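Local coordinates for penicillin binding protein transpeptidase domain protein (Escherichia coli, PDB 4BJQ) that belongs to the penicillin-binding protein family and is represented here by a small fragment with three strands and four helices that pairs with a second copy of itself, at residues A[54-58]-A[59-63]. Numbering follows the deposited sequence.
Sequences RQVNP and DMADY. With SO4 (sulfate ion), chain J.
Val56 meets Met60 and Ala61 where strand 50-56 gives way to helix 58-66. This is a local strand-to-helix junction, with Asn57 at the N-cap position and Pro58 in the first turn. The Asn57 side chain makes no capping bond. The opening turn is held by the backbone: Ala61 N donates to Asn57 O at 3.0 Å, and Asp62 N donates to Pro58 O at 2.7 Å, with an N-H...O angle of 172°.

Met60 can be followed outward from the helix. Its CB lies 3.7 Å from Val56 CG1. Met60 CG and then SD pass Val56 CG1, SD at 4.1 Å. CG stands anti to the backbone N (chi1 -173°) and chi2 is also extended, which carries CG and SD past that methyl. The chain then bends at chi3 (-75°), which turns CE aside. The Met60 and Val56 side chains cross at about a right angle. Met60 also packs on Leu30 of helix 19-30. The same Val56 methyl also meets Ala61, whose CB is 4.0 Å from CG1. Val56 itself pairs in an antiparallel ladder with a strand of the second subunit, so the sheet continues across the interface.

At the corner where the chain turns, at Arg54 and Gln55, the Arg54 guanidinium meets a sulfate ion, probably from the crystallisation liquor. NH1 and NH2 both donate to sulfate O4, and NH1 also reaches O3; the sulfur lies in the guanidinium plane, at its edge. Arg54 NE forms a salt bridge with Glu77.

On the helix, Asp59 OD1 accepts a weak bond from Met60 N at 2.7 Å and lies 3.1 Å from Asn57 CB.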
# COMPACT_ATOMS: atom_id res chain seq x y z
N ARG A 54 -7.84 -20.89 -6.63
CA ARG A 54 -8.78 -21.42 -7.59
C ARG A 54 -9.92 -22.11 -6.87
O ARG A 54 -9.73 -22.71 -5.81
CB ARG A 54 -8.09 -22.44 -8.51
CG ARG A 54 -6.87 -21.96 -9.31
CD ARG A 54 -7.15 -20.71 -10.15
NE ARG A 54 -8.22 -20.90 -11.12
CZ ARG A 54 -8.06 -21.37 -12.35
NH1 ARG A 54 -6.85 -21.71 -12.79
NH2 ARG A 54 -9.11 -21.52 -13.16
N GLN A 55 -11.11 -22.07 -7.47
CA GLN A 55 -12.28 -22.72 -6.90
C GLN A 55 -12.50 -22.24 -5.46
O GLN A 55 -12.70 -23.04 -4.55
CB GLN A 55 -12.15 -24.26 -6.93
CG GLN A 55 -11.67 -24.89 -8.26
CD GLN A 55 -12.55 -24.57 -9.47
OE1 GLN A 55 -12.03 -24.30 -10.56
NE2 GLN A 55 -13.86 -24.59 -9.28
N VAL A 56 -12.43 -20.93 -5.26
CA VAL A 56 -12.61 -20.36 -3.93
C VAL A 56 -14.10 -20.15 -3.69
O VAL A 56 -14.77 -19.48 -4.48
CB VAL A 56 -11.81 -19.04 -3.74
CG1 VAL A 56 -12.06 -18.44 -2.35
CG2 VAL A 56 -10.32 -19.27 -3.94
N ASN A 57 -14.61 -20.74 -2.61
CA ASN A 57 -16.02 -20.61 -2.22
C ASN A 57 -16.38 -19.14 -1.96
O ASN A 57 -15.52 -18.36 -1.54
CB ASN A 57 -16.34 -21.50 -1.01
CG ASN A 57 -16.00 -22.96 -1.24
OD1 ASN A 57 -16.87 -23.76 -1.59
ND2 ASN A 57 -14.74 -23.32 -1.06
N PRO A 58 -17.64 -18.74 -2.24
CA PRO A 58 -18.05 -17.33 -2.11
C PRO A 58 -17.73 -16.68 -0.74
O PRO A 58 -17.32 -15.51 -0.71
CB PRO A 58 -19.56 -17.37 -2.34
CG PRO A 58 -19.77 -18.57 -3.22
CD PRO A 58 -18.69 -19.57 -2.87
N ASP A 59 -17.94 -17.41 0.35
CA ASP A 59 -17.64 -16.92 1.70
C ASP A 59 -16.22 -16.34 1.82
O ASP A 59 -16.04 -15.18 2.22
CB ASP A 59 -17.91 -18.02 2.77
CG ASP A 59 -17.11 -19.31 2.52
OD1 ASP A 59 -16.55 -19.50 1.41
OD2 ASP A 59 -17.05 -20.15 3.46
N MET A 60 -15.23 -17.15 1.47
CA MET A 60 -13.84 -16.70 1.39
C MET A 60 -13.59 -15.62 0.31
O MET A 60 -12.83 -14.68 0.54
CB MET A 60 -12.90 -17.88 1.18
CG MET A 60 -11.43 -17.49 1.26
SD MET A 60 -10.31 -18.90 1.32
CE MET A 60 -10.56 -19.44 3.00
N ALA A 61 -14.21 -15.76 -0.86
CA ALA A 61 -14.00 -14.82 -1.98
C ALA A 61 -14.56 -13.41 -1.73
O ALA A 61 -13.89 -12.41 -2.04
CB ALA A 61 -14.53 -15.41 -3.30
N ASP A 62 -15.78 -13.34 -1.20
CA ASP A 62 -16.37 -12.06 -0.78
C ASP A 62 -15.51 -11.39 0.28
O ASP A 62 -15.24 -10.21 0.19
CB ASP A 62 -17.78 -12.26 -0.22
CG ASP A 62 -18.77 -12.77 -1.25
OD1 ASP A 62 -18.37 -13.13 -2.38
OD2 ASP A 62 -19.98 -12.82 -0.93
N TYR A 63 -15.08 -12.16 1.29
CA TYR A 63 -14.18 -11.65 2.34
C TYR A 63 -12.94 -10.99 1.72
O TYR A 63 -12.56 -9.88 2.11
CB TYR A 63 -13.78 -12.77 3.31
CG TYR A 63 -12.74 -12.36 4.35
CD1 TYR A 63 -13.13 -11.74 5.54
CD2 TYR A 63 -11.38 -12.58 4.14
CE1 TYR A 63 -12.20 -11.35 6.49
CE2 TYR A 63 -10.43 -12.20 5.09
CZ TYR A 63 -10.85 -11.58 6.26
OH TYR A 63 -9.93 -11.20 7.22
S SO4 J . -7.22 -23.13 -16.11
O1 SO4 J . -8.11 -22.50 -17.08
O2 SO4 J . -6.75 -24.41 -16.64
O3 SO4 J . -6.09 -22.25 -15.83
O4 SO4 J . -7.95 -23.38 -14.87